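Local coordinates for protein short chain dehydrogenase (Rhodopseudomonas palustris, PDB 3H7A) that probably binds a nicotinamide adenine dinucleotide cofactor on a Rossmann fold, as in other short-chain dehydrogenases, although its natural substrate and reaction are not established, at residues T4-T9 with E30-F35; N94-I99 with S150-F155; A181-D186 with M238-Y243; E112-A117 with A156-G161. All blocks are in the same frame, centred on the assembly; numbering follows the deposited sequence. Where two conformers were deposited one is given.

Contact 1: residues T4-T9 with E30-F35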
loop_
_atom_site.group_PDB
_atom_site.type_symbol
_atom_site.label_atom_id
_atom_site.label_comp_id
_atom_site.label_asym_id
_atom_site.label_seq_id
_atom_site.Cartn_x
_atom_site.Cartn_y
_atom_site.Cartn_z
ATOM N N THR B 4 -35.414 23.738 8.172
ATOM C CA THR B 4 -36.265 22.822 7.349
ATOM C C THR B 4 -35.769 21.371 7.446
ATOM O O THR B 4 -34.593 21.094 7.175
ATOM C CB THR B 4 -36.356 23.288 5.857
ATOM O OG1 THR B 4 -36.807 24.646 5.805
ATOM C CG2 THR B 4 -37.323 22.415 5.030
ATOM N N PRO B 5 -36.665 20.446 7.859
ATOM C CA PRO B 5 -36.380 19.011 7.896
ATOM C C PRO B 5 -36.153 18.396 6.512
ATOM O O PRO B 5 -36.898 18.679 5.570
ATOM C CB PRO B 5 -37.654 18.421 8.520
ATOM C CG PRO B 5 -38.713 19.411 8.246
ATOM C CD PRO B 5 -38.025 20.734 8.357
ATOM N N ARG B 6 -35.123 17.564 6.391
ATOM C CA ARG B 6 -34.988 16.728 5.211
ATOM C C ARG B 6 -35.961 15.576 5.344
ATOM O O ARG B 6 -36.174 15.047 6.439
ATOM C CB ARG B 6 -33.575 16.179 5.082
ATOM C CG ARG B 6 -32.525 17.209 4.761
ATOM C CD ARG B 6 -31.196 16.661 5.172
ATOM N NE ARG B 6 -30.130 17.653 5.125
ATOM C CZ ARG B 6 -29.312 17.823 4.095
ATOM N NH1 ARG B 6 -29.441 17.072 3.009
ATOM N NH2 ARG B 6 -28.364 18.744 4.153
ATOM N N ASN B 7 -36.557 15.184 4.231
ATOM C CA ASN B 7 -37.362 13.988 4.206
ATOM C C ASN B 7 -36.450 12.780 3.972
ATOM O O ASN B 7 -36.532 12.119 2.940
ATOM C CB ASN B 7 -38.435 14.102 3.117
ATOM C CG ASN B 7 -39.427 12.955 3.143
ATOM O OD1 ASN B 7 -39.975 12.582 2.105
ATOM N ND2 ASN B 7 -39.660 12.378 4.331
ATOM N N ALA B 8 -35.578 12.501 4.939
ATOM C CA ALA B 8 -34.539 11.487 4.779
ATOM C C ALA B 8 -34.051 11.005 6.131
ATOM O O ALA B 8 -34.077 11.756 7.124
ATOM C CB ALA B 8 -33.371 12.048 3.996
ATOM N N THR B 9 -33.606 9.755 6.167
ATOM C CA THR B 9 -32.982 9.195 7.370
ATOM C C THR B 9 -31.491 8.910 7.192
ATOM O O THR B 9 -31.024 8.691 6.073
ATOM C CB THR B 9 -33.672 7.910 7.863
ATOM O OG1 THR B 9 -33.840 7.005 6.766
ATOM C CG2 THR B 9 -35.026 8.231 8.464
ATOM N N GLU B 30 -27.895 18.743 10.774
ATOM C CA GLU B 30 -27.995 19.058 9.366
ATOM C C GLU B 30 -29.341 18.665 8.778
ATOM O O GLU B 30 -29.517 18.691 7.564
ATOM C CB GLU B 30 -26.867 18.378 8.584
ATOM C CG GLU B 30 -25.451 18.799 9.014
ATOM C CD GLU B 30 -25.128 20.268 8.730
ATOM O OE1 GLU B 30 -25.775 20.891 7.855
ATOM O OE2 GLU B 30 -24.204 20.798 9.379
ATOM N N GLY B 31 -30.283 18.283 9.632
ATOM C CA GLY B 31 -31.667 18.120 9.200
ATOM C C GLY B 31 -32.128 16.721 8.858
ATOM O O GLY B 31 -33.229 16.549 8.347
ATOM N N PHE B 32 -31.313 15.707 9.133
ATOM C CA PHE B 32 -31.746 14.334 8.882
ATOM C C PHE B 32 -32.446 13.775 10.118
ATOM O O PHE B 32 -32.172 14.220 11.231
ATOM C CB PHE B 32 -30.555 13.439 8.570
ATOM C CG PHE B 32 -29.925 13.677 7.229
ATOM C CD1 PHE B 32 -30.411 13.031 6.091
ATOM C CD2 PHE B 32 -28.808 14.492 7.109
ATOM C CE1 PHE B 32 -29.808 13.221 4.846
ATOM C CE2 PHE B 32 -28.191 14.700 5.862
ATOM C CZ PHE B 32 -28.690 14.053 4.734
ATOM N N THR B 33 -33.341 12.798 9.938
ATOM C CA THR B 33 -33.767 12.012 11.087
ATOM C C THR B 33 -32.738 10.912 11.297
ATOM O O THR B 33 -32.476 10.129 10.405
ATOM C CB THR B 33 -35.166 11.385 10.923
ATOM O OG1 THR B 33 -36.146 12.422 10.792
ATOM C CG2 THR B 33 -35.518 10.517 12.131
ATOM N N VAL B 34 -32.157 10.853 12.481
ATOM C CA VAL B 34 -31.165 9.832 12.750
ATOM C C VAL B 34 -31.819 8.633 13.423
ATOM O O VAL B 34 -32.560 8.778 14.380
ATOM C CB VAL B 34 -29.977 10.405 13.567
ATOM C CG1 VAL B 34 -29.008 9.287 14.008
ATOM C CG2 VAL B 34 -29.244 11.475 12.745
ATOM N N PHE B 35 -31.583 7.459 12.858
ATOM C CA PHE B 35 -31.858 6.196 13.509
ATOM C C PHE B 35 -30.573 5.763 14.174
ATOM O O PHE B 35 -29.587 5.464 13.509
ATOM C CB PHE B 35 -32.371 5.158 12.490
ATOM C CG PHE B 35 -33.865 5.202 12.317
ATOM C CD1 PHE B 35 -34.486 6.342 11.791
ATOM C CD2 PHE B 35 -34.663 4.138 12.740
ATOM C CE1 PHE B 35 -35.871 6.419 11.671
ATOM C CE2 PHE B 35 -36.055 4.196 12.614
ATOM C CZ PHE B 35 -36.655 5.337 12.075
HETATM O O HOH W 1 -27.561 20.549 5.893
HETATM O O HOH W 2 -36.787 12.106 8.248
#
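R6 lays its side chain over the ring of F32. Its CG stands beside the backbone N, anti to the carbonyl carbon (chi1 -69°), and the chain runs extended to NE, which brings R6 CD to 3.5 Å from the centroid of the F32 ring, a CH-pi contact over the face. Beyond CD the guanidinium is stacked on the same ring, the planes 14° apart. Its edge is used as well: R6 NE donates to E30 O at 2.7 Å, and R6 NH2 donates to a water that donates on to E30 O and E30 OE1; E30 OE2 is salt-bridged to K26. Stack and edge bonds should fix the rotation of the group. At the rim of the F32 ring, A8 CB comes to 3.8 Å from CD1. G31, at positive phi, closes helix 18-29 in a Schellman motif, and G31 O takes a 2.9 Å bond from R6 N. T33 N reaches A8 O at 3.1 Å, opening the parallel pairing of T9 with T33. W224 and Y227 of helix 216-228 pack on R6, Y227 also meeting F32 edge-to-face, while helix 68-81 covers T9 and F35 where strands 9-13 and 33-38 start side by side.

Contact 2: residues N94-I99 with S150-F155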
loop_
_atom_site.group_PDB
_atom_site.type_symbol
_atom_site.label_atom_id
_atom_site.label_comp_id
_atom_site.label_asym_id
_atom_site.label_seq_id
_atom_site.Cartn_x
_atom_site.Cartn_y
_atom_site.Cartn_z
ATOM N N ASN B 94 -11.663 -2.891 19.652
ATOM C CA ASN B 94 -10.210 -2.986 19.839
ATOM C C ASN B 94 -9.837 -3.927 20.989
ATOM O O ASN B 94 -10.083 -3.619 22.154
ATOM C CB ASN B 94 -9.562 -1.607 20.012
ATOM C CG ASN B 94 -8.049 -1.626 19.740
ATOM O OD1 ASN B 94 -7.335 -2.546 20.150
ATOM N ND2 ASN B 94 -7.559 -0.601 19.046
ATOM N N VAL B 95 -9.293 -5.095 20.633
ATOM C CA VAL B 95 -8.790 -6.083 21.599
ATOM C C VAL B 95 -7.447 -6.637 21.150
ATOM O O VAL B 95 -7.165 -6.708 19.954
ATOM C CB VAL B 95 -9.778 -7.269 21.833
ATOM C CG1 VAL B 95 -11.060 -6.785 22.494
ATOM C CG2 VAL B 95 -10.097 -8.017 20.543
ATOM N N ASN B 96 -6.619 -7.036 22.111
ATOM C CA ASN B 96 -5.288 -7.531 21.820
ATOM C C ASN B 96 -5.037 -8.805 22.605
ATOM O O ASN B 96 -5.183 -8.814 23.814
ATOM C CB ASN B 96 -4.244 -6.458 22.189
ATOM C CG ASN B 96 -2.822 -6.836 21.770
ATOM O OD1 ASN B 96 -2.163 -7.648 22.413
ATOM N ND2 ASN B 96 -2.342 -6.225 20.695
ATOM N N PHE B 97 -4.685 -9.890 21.920
ATOM C CA PHE B 97 -4.273 -11.108 22.598
ATOM C C PHE B 97 -3.165 -11.720 21.792
ATOM O O PHE B 97 -3.287 -11.798 20.577
ATOM C CB PHE B 97 -5.402 -12.149 22.643
ATOM C CG PHE B 97 -6.589 -11.756 23.459
ATOM C CD1 PHE B 97 -6.638 -12.046 24.824
ATOM C CD2 PHE B 97 -7.688 -11.132 22.857
ATOM C CE1 PHE B 97 -7.746 -11.700 25.590
ATOM C CE2 PHE B 97 -8.802 -10.773 23.619
ATOM C CZ PHE B 97 -8.827 -11.057 24.986
ATOM N N PRO B 98 -2.098 -12.198 22.450
ATOM C CA PRO B 98 -1.128 -13.041 21.753
ATOM C C PRO B 98 -1.818 -14.165 20.989
ATOM O O PRO B 98 -2.919 -14.574 21.355
ATOM C CB PRO B 98 -0.295 -13.634 22.886
ATOM C CG PRO B 98 -0.337 -12.588 23.952
ATOM C CD PRO B 98 -1.729 -11.971 23.861
ATOM N N ILE B 99 -1.172 -14.679 19.946
ATOM C CA ILE B 99 -1.851 -15.632 19.072
ATOM C C ILE B 99 -2.387 -16.879 19.811
ATOM O O ILE B 99 -3.544 -17.279 19.624
ATOM C CB ILE B 99 -1.012 -15.956 17.815
ATOM C CG1 ILE B 99 -1.811 -16.824 16.843
ATOM C CG2 ILE B 99 0.321 -16.596 18.178
ATOM C CD1 ILE B 99 -3.062 -16.108 16.274
ATOM N N SER B 150 1.435 -7.151 16.437
ATOM C CA SER B 150 1.489 -8.260 17.372
ATOM C C SER B 150 0.332 -8.182 18.366
ATOM O O SER B 150 0.115 -7.160 19.028
ATOM C CB SER B 150 2.827 -8.259 18.105
ATOM O OG SER B 150 2.882 -9.281 19.075
ATOM N N GLY B 151 -0.423 -9.268 18.451
ATOM C CA GLY B 151 -1.523 -9.363 19.398
ATOM C C GLY B 151 -2.849 -9.026 18.734
ATOM O O GLY B 151 -3.911 -9.220 19.327
ATOM N N PHE B 152 -2.790 -8.532 17.498
ATOM C CA PHE B 152 -3.992 -8.020 16.831
ATOM C C PHE B 152 -4.635 -8.954 15.803
ATOM O O PHE B 152 -5.450 -8.483 14.992
ATOM C CB PHE B 152 -3.686 -6.665 16.195
ATOM C CG PHE B 152 -3.558 -5.555 17.188
ATOM C CD1 PHE B 152 -4.654 -5.147 17.927
ATOM C CD2 PHE B 152 -2.347 -4.916 17.373
ATOM C CE1 PHE B 152 -4.541 -4.127 18.860
ATOM C CE2 PHE B 152 -2.218 -3.883 18.301
ATOM C CZ PHE B 152 -3.313 -3.491 19.044
ATOM N N ALA B 153 -4.309 -10.251 15.833
ATOM C CA ALA B 153 -4.849 -11.178 14.811
ATOM C C ALA B 153 -6.369 -11.184 14.683
ATOM O O ALA B 153 -6.882 -11.168 13.563
ATOM C CB ALA B 153 -4.302 -12.617 14.978
ATOM N N ALA B 154 -7.092 -11.172 15.804
ATOM C CA ALA B 154 -8.553 -11.176 15.721
ATOM C C ALA B 154 -9.118 -9.844 15.231
ATOM O O ALA B 154 -9.991 -9.823 14.362
ATOM C CB ALA B 154 -9.199 -11.586 17.055
ATOM N N PHE B 155 -8.647 -8.747 15.817
ATOM C CA PHE B 155 -9.143 -7.413 15.467
ATOM C C PHE B 155 -8.769 -6.971 14.041
ATOM O O PHE B 155 -9.629 -6.506 13.282
ATOM C CB PHE B 155 -8.659 -6.395 16.510
ATOM C CG PHE B 155 -9.247 -5.014 16.353
ATOM C CD1 PHE B 155 -10.618 -4.822 16.276
ATOM C CD2 PHE B 155 -8.419 -3.897 16.293
ATOM C CE1 PHE B 155 -11.159 -3.533 16.135
ATOM C CE2 PHE B 155 -8.951 -2.602 16.150
ATOM C CZ PHE B 155 -10.326 -2.424 16.085
HETATM O O HOH W 3 -7.190 -8.884 18.337
HETATM O O HOH W 4 -2.753 -12.004 17.728
#
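The ring of F152 carries the side-chain amide of N96 over one face: N96 ND2 stands above the ring centre, 3.3 Å from F152 CZ, with the amide plane turned 90° to the ring. At the edge of the same ring lies N94 OD1, 3.5 Å from F152 CE1. N94 also meets the F155 ring: its CA sits 3.7 Å from the ring centroid in a CH-pi contact over the face, while its amide is tilted 28° from the ring plane. In N96, CG is anti to the backbone N (chi1 -174°), and ND2 donates to a lone pair of S150 O at 3.1 Å, a bond that should hold the amide's rotation above F152. N96 OD1 lies over G151 CA, so close that any CB at G151 would clash. The backbones join where F97 N donates to G151 O at 2.8 Å. Two waters carry the link to the start of helix 153-173, for which F152 is the N-cap: one spans F97 O and A153 N, the other V95 O and F155 N. An alanine in place of F155 would probably leave N94 without the aromatic face beneath its CA and open a gap there. I99 is held from outside by E172 of the second subunit. F155 and K159 are spaced like the YxxxK pair of classical short-chain dehydrogenases, so this loop probably borders the active-site cleft, with a phenylalanine at the position of the usual catalytic tyrosine.

Contact 3: residues A181-D186 with M238-Y243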
loop_
_atom_site.group_PDB
_atom_site.type_symbol
_atom_site.label_atom_id
_atom_site.label_comp_id
_atom_site.label_asym_id
_atom_site.label_seq_id
_atom_site.Cartn_x
_atom_site.Cartn_y
_atom_site.Cartn_z
ATOM N N ALA B 181 -17.698 4.762 1.335
ATOM C CA ALA B 181 -16.430 5.274 1.835
ATOM C C ALA B 181 -15.958 4.546 3.088
ATOM O O ALA B 181 -16.740 3.858 3.774
ATOM C CB ALA B 181 -16.476 6.806 2.066
ATOM N N HIS B 182 -14.673 4.713 3.388
ATOM C CA HIS B 182 -14.032 4.048 4.510
ATOM C C HIS B 182 -13.170 5.076 5.240
ATOM O O HIS B 182 -12.164 5.533 4.712
ATOM C CB HIS B 182 -13.169 2.904 3.967
ATOM C CG HIS B 182 -12.622 1.986 5.016
ATOM N ND1 HIS B 182 -11.290 1.622 5.065
ATOM C CD2 HIS B 182 -13.229 1.329 6.032
ATOM C CE1 HIS B 182 -11.099 0.800 6.081
ATOM N NE2 HIS B 182 -12.258 0.606 6.684
ATOM N N LEU B 183 -13.576 5.453 6.449
ATOM C CA LEU B 183 -12.850 6.463 7.194
ATOM C C LEU B 183 -12.021 5.819 8.280
ATOM O O LEU B 183 -12.570 5.229 9.211
ATOM C CB LEU B 183 -13.807 7.483 7.822
ATOM C CG LEU B 183 -13.147 8.606 8.629
ATOM C CD1 LEU B 183 -12.356 9.555 7.721
ATOM C CD2 LEU B 183 -14.208 9.361 9.408
ATOM N N ILE B 184 -10.705 5.985 8.175
ATOM C CA ILE B 184 -9.739 5.342 9.066
ATOM C C ILE B 184 -9.312 6.318 10.152
ATOM O O ILE B 184 -8.861 7.424 9.859
ATOM C CB ILE B 184 -8.518 4.815 8.279
ATOM C CG1 ILE B 184 -8.955 3.721 7.305
ATOM C CG2 ILE B 184 -7.462 4.243 9.218
ATOM C CD1 ILE B 184 -7.949 3.442 6.266
ATOM N N ILE B 185 -9.492 5.916 11.410
ATOM C CA ILE B 185 -9.127 6.764 12.538
ATOM C C ILE B 185 -8.050 6.109 13.423
ATOM O O ILE B 185 -7.905 4.892 13.416
ATOM C CB ILE B 185 -10.396 7.191 13.336
ATOM C CG1 ILE B 185 -10.979 6.034 14.136
ATOM C CG2 ILE B 185 -11.477 7.714 12.388
ATOM C CD1 ILE B 185 -12.365 6.305 14.709
ATOM N N ASP B 186 -7.274 6.924 14.148
ATOM C CA ASP B 186 -6.389 6.438 15.239
ATOM C C ASP B 186 -6.224 7.425 16.397
ATOM O O ASP B 186 -6.127 8.637 16.195
ATOM C CB ASP B 186 -5.012 5.970 14.736
ATOM C CG ASP B 186 -4.486 6.781 13.549
ATOM O OD1 ASP B 186 -3.373 7.337 13.664
ATOM O OD2 ASP B 186 -5.155 6.835 12.493
ATOM N N MET B 238 -10.112 7.594 3.454
ATOM C CA MET B 238 -9.519 8.798 4.011
ATOM C C MET B 238 -9.052 8.452 5.416
ATOM O O MET B 238 -9.752 7.741 6.138
ATOM C CB MET B 238 -10.581 9.900 4.060
ATOM C CG MET B 238 -10.017 11.284 4.006
ATOM S SD MET B 238 -11.230 12.587 3.825
ATOM C CE MET B 238 -12.010 12.612 5.431
ATOM N N GLU B 239 -7.873 8.930 5.805
ATOM C CA GLU B 239 -7.370 8.696 7.161
ATOM C C GLU B 239 -7.195 10.004 7.918
ATOM O O GLU B 239 -6.640 10.956 7.379
ATOM C CB GLU B 239 -6.050 7.907 7.151
ATOM C CG GLU B 239 -5.600 7.507 8.556
ATOM C CD GLU B 239 -4.327 6.664 8.609
ATOM O OE1 GLU B 239 -3.808 6.241 7.550
ATOM O OE2 GLU B 239 -3.854 6.421 9.746
ATOM N N ILE B 240 -7.674 10.046 9.161
ATOM C CA ILE B 240 -7.538 11.225 10.013
ATOM C C ILE B 240 -6.835 10.869 11.312
ATOM O O ILE B 240 -6.913 9.731 11.762
ATOM C CB ILE B 240 -8.920 11.879 10.317
ATOM C CG1 ILE B 240 -9.920 10.844 10.863
ATOM C CG2 ILE B 240 -9.464 12.506 9.073
ATOM C CD1 ILE B 240 -11.286 11.413 11.250
ATOM N N ARG B 241 -6.125 11.836 11.889
ATOM C CA ARG B 241 -5.580 11.734 13.253
ATOM C C ARG B 241 -5.307 13.137 13.836
ATOM O O ARG B 241 -5.118 14.094 13.065
ATOM C CB ARG B 241 -4.346 10.818 13.330
ATOM C CG ARG B 241 -3.256 11.095 12.342
ATOM C CD ARG B 241 -1.944 10.504 12.821
ATOM N NE ARG B 241 -1.516 11.124 14.078
ATOM C CZ ARG B 241 -0.308 10.987 14.623
ATOM N NH1 ARG B 241 0.624 10.247 14.031
ATOM N NH2 ARG B 241 -0.031 11.600 15.768
ATOM N N PRO B 242 -5.339 13.280 15.186
ATOM C CA PRO B 242 -5.082 14.598 15.806
ATOM C C PRO B 242 -3.601 14.943 16.000
ATOM O O PRO B 242 -2.759 14.035 16.069
ATOM C CB PRO B 242 -5.777 14.484 17.166
ATOM C CG PRO B 242 -5.716 13.017 17.501
ATOM C CD PRO B 242 -5.656 12.251 16.198
ATOM N N TYR B 243 -3.295 16.241 16.095
ATOM C CA TYR B 243 -1.903 16.711 16.297
ATOM C C TYR B 243 -1.751 17.767 17.405
ATOM O O TYR B 243 -2.733 18.355 17.871
ATOM C CB TYR B 243 -1.277 17.217 14.979
ATOM C CG TYR B 243 -1.248 16.180 13.875
ATOM C CD1 TYR B 243 -2.265 16.127 12.916
ATOM C CD2 TYR B 243 -0.219 15.234 13.802
ATOM C CE1 TYR B 243 -2.256 15.165 11.905
ATOM C CE2 TYR B 243 -0.200 14.265 12.799
ATOM C CZ TYR B 243 -1.222 14.236 11.852
ATOM O OH TYR B 243 -1.219 13.281 10.853
#
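I184 and E239 pair in parallel register where strand 237-240 closes one side of the Rossmann sheet within this chain. I184 N bonds to M238 O at 2.9 Å, and I184 O takes I240 N at 3.0 Å. On the face turned to helix 216-228, L183 and M238 lie side by side, so that L183 CD1 fits against M238 CE at 3.8 Å. The I240 side chain crosses that of L183 at about a right angle, CD1 touching CD2, while I240 CG1 rests on I185 CG2. On the other face I184 CG2 sits against E239 CG at 3.8 Å. This CG is anti to the backbone N (chi1 -173°) and the chain runs on extended, leaving OE2 3.1 Å from D186 OD2. Two acceptors this close would repel if both were charged, so one carboxylate may hold a proton. R241 may offset this a little: its NE lies 4.2 Å from D186 OD1, well off the guanidinium plane. An alanine at E239 would probably leave I184 CG2 facing a gap where CG and the carboxylate had been. T235 of the third subunit packs on M238 and I240. Farther on, D186 O meets P242 CD at 3.6 Å.

Contact 4: residues E112-A117 with A156-G161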
loop_
_atom_site.group_PDB
_atom_site.type_symbol
_atom_site.label_atom_id
_atom_site.label_comp_id
_atom_site.label_asym_id
_atom_site.label_seq_id
_atom_site.Cartn_x
_atom_site.Cartn_y
_atom_site.Cartn_z
ATOM N N GLU B 112 -17.901 -11.283 13.902
ATOM C CA GLU B 112 -19.355 -11.065 13.861
ATOM C C GLU B 112 -19.715 -9.598 14.064
ATOM O O GLU B 112 -20.571 -9.065 13.367
ATOM C CB GLU B 112 -20.089 -11.910 14.905
ATOM C CG GLU B 112 -20.023 -13.421 14.676
ATOM C CD GLU B 112 -20.735 -14.224 15.769
ATOM O OE1 GLU B 112 -21.035 -13.677 16.861
ATOM O OE2 GLU B 112 -20.996 -15.415 15.521
ATOM N N MET B 113 -19.019 -8.966 15.002
ATOM C CA MET B 113 -19.293 -7.586 15.401
ATOM C C MET B 113 -18.715 -6.567 14.404
ATOM O O MET B 113 -19.414 -5.648 13.980
ATOM C CB MET B 113 -18.746 -7.358 16.825
ATOM C CG MET B 113 -19.131 -6.050 17.520
ATOM S SD MET B 113 -20.635 -6.025 18.547
ATOM C CE MET B 113 -21.904 -5.783 17.322
ATOM N N ALA B 114 -17.445 -6.739 14.034
ATOM C CA ALA B 114 -16.699 -5.731 13.261
ATOM C C ALA B 114 -16.650 -5.918 11.745
ATOM O O ALA B 114 -16.218 -5.021 11.026
ATOM C CB ALA B 114 -15.274 -5.626 13.806
ATOM N N CYS B 115 -17.046 -7.088 11.264
ATOM C CA CYS B 115 -16.927 -7.390 9.855
ATOM C C CYS B 115 -18.243 -7.885 9.236
ATOM O O CYS B 115 -18.740 -7.300 8.272
ATOM C CB CYS B 115 -15.825 -8.418 9.628
ATOM S SG CYS B 115 -15.667 -8.777 7.855
ATOM N N TRP B 116 -18.783 -8.960 9.813
ATOM C CA TRP B 116 -20.059 -9.552 9.425
ATOM C C TRP B 116 -21.157 -8.514 9.530
ATOM O O TRP B 116 -21.903 -8.296 8.590
ATOM C CB TRP B 116 -20.361 -10.754 10.330
ATOM C CG TRP B 116 -21.803 -11.216 10.331
ATOM C CD1 TRP B 116 -22.717 -11.066 11.340
ATOM C CD2 TRP B 116 -22.484 -11.906 9.273
ATOM N NE1 TRP B 116 -23.925 -11.615 10.970
ATOM C CE2 TRP B 116 -23.807 -12.137 9.709
ATOM C CE3 TRP B 116 -22.104 -12.349 8.001
ATOM C CZ2 TRP B 116 -24.749 -12.788 8.915
ATOM C CZ3 TRP B 116 -23.036 -13.001 7.217
ATOM C CH2 TRP B 116 -24.348 -13.212 7.677
ATOM N N ALA B 117 -21.200 -7.823 10.656
ATOM C CA ALA B 117 -22.216 -6.801 10.873
ATOM C C ALA B 117 -22.140 -5.697 9.830
ATOM O O ALA B 117 -23.171 -5.152 9.415
ATOM C CB ALA B 117 -22.065 -6.231 12.241
ATOM N N ALA B 156 -7.496 -7.121 13.671
ATOM C CA ALA B 156 -7.040 -6.759 12.347
ATOM C C ALA B 156 -7.726 -7.641 11.289
ATOM O O ALA B 156 -8.063 -7.152 10.211
ATOM C CB ALA B 156 -5.516 -6.867 12.242
ATOM N N SER B 157 -7.973 -8.912 11.600
ATOM C CA SER B 157 -8.628 -9.794 10.606
ATOM C C SER B 157 -10.002 -9.272 10.237
ATOM O O SER B 157 -10.359 -9.184 9.054
ATOM C CB SER B 157 -8.757 -11.215 11.110
ATOM O OG SER B 157 -9.275 -12.028 10.074
ATOM N N ALA B 158 -10.758 -8.891 11.259
ATOM C CA ALA B 158 -12.086 -8.327 11.060
ATOM C C ALA B 158 -12.038 -6.939 10.415
ATOM O O ALA B 158 -12.884 -6.636 9.577
ATOM C CB ALA B 158 -12.835 -8.275 12.381
ATOM N N LYS B 159 -11.082 -6.087 10.805
ATOM C CA LYS B 159 -10.962 -4.745 10.181
ATOM C C LYS B 159 -10.518 -4.774 8.699
ATOM O O LYS B 159 -11.080 -4.050 7.870
ATOM C CB LYS B 159 -10.090 -3.780 11.008
ATOM C CG LYS B 159 -10.565 -3.554 12.440
ATOM C CD LYS B 159 -11.983 -2.965 12.556
ATOM C CE LYS B 159 -12.106 -1.623 11.915
ATOM N NZ LYS B 159 -13.416 -1.006 12.278
ATOM N N PHE B 160 -9.550 -5.632 8.382
ATOM C CA PHE B 160 -9.130 -5.891 7.000
ATOM C C PHE B 160 -10.337 -6.402 6.229
ATOM O O PHE B 160 -10.619 -5.939 5.124
ATOM C CB PHE B 160 -8.060 -6.971 6.961
ATOM C CG PHE B 160 -6.644 -6.466 7.027
ATOM C CD1 PHE B 160 -6.195 -5.697 8.103
ATOM C CD2 PHE B 160 -5.717 -6.879 6.072
ATOM C CE1 PHE B 160 -4.861 -5.305 8.168
ATOM C CE2 PHE B 160 -4.412 -6.482 6.134
ATOM C CZ PHE B 160 -3.974 -5.715 7.202
ATOM N N GLY B 161 -11.056 -7.344 6.838
ATOM C CA GLY B 161 -12.260 -7.932 6.238
ATOM C C GLY B 161 -13.298 -6.873 5.915
ATOM O O GLY B 161 -13.874 -6.879 4.825
HETATM O O HOH W 5 -15.752 -2.615 12.285
#
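C115 and A158 bring the two helices together, their CA atoms only 5.1 Å apart. C115 CB presses on the backbone of the partner, 3.4 Å from A158 O, and A158 CB rests against both A114 CB, at 3.9 Å, and C115 CB. C115 SG, anti to the backbone N (chi1 -179°), reaches past A158 to the next turn and lies 3.6 Å from G161 C. A side chain on G161 would run into that sulfur, so glycine lets the thiol settle against bare backbone. Within these two segments the close contacts are made by A114, C115, A158 and G161, and the short axes pass at 7.9 Å, inclined by 20°. These are the two long helices, 104-132 and 153-173, that in many short-chain dehydrogenases meet their counterparts in a four-helix dimer interface. Here too the second subunit comes in at the tight side: its S157 packs on C115, and the S157 hydroxyl of each subunit is hydrogen-bonded to G161 O of the other. The flank at K159 is looser and holds a buried water. K159 starts out away from helix 104-132, but its curled chain returns, CD coming no nearer than 4.4 Å to A114 CB. The water lies between, 2.8 Å from A114 O, and accepts from K159 NZ, which also bonds to T140 O. It recalls the water of the proton relay in classical relatives, though F155 stands at the tyrosine position here. Beside it helix 104-132 widens into a pi-type turn over 112-116, with A117 N making a weak bond to E112 O.

How the contacts relate
Contacts 2 and 4 probably lie beside the active-site cleft. Both use helix 153-173, their segments adjoin in sequence, their centres are 13 Å apart, and both touch the second subunit; F155 of contact 2 and K159 of contact 4 stand one helical turn apart, at the places held by tyrosine and lysine in the YxxxK motif of classical relatives. Contact 3 comes within about 5 Å of contact 4 (nearest atoms), and its segment 181-186 lies on the strand following that helix; the R241 side chain there is about 3 Å from an unidentified ligand, probably from the crystallisation liquor. Contact 1 shares the sheet with contact 3, centres 25 Å apart, but lies 39 Å from the centre of contact 2, across the chain's middle.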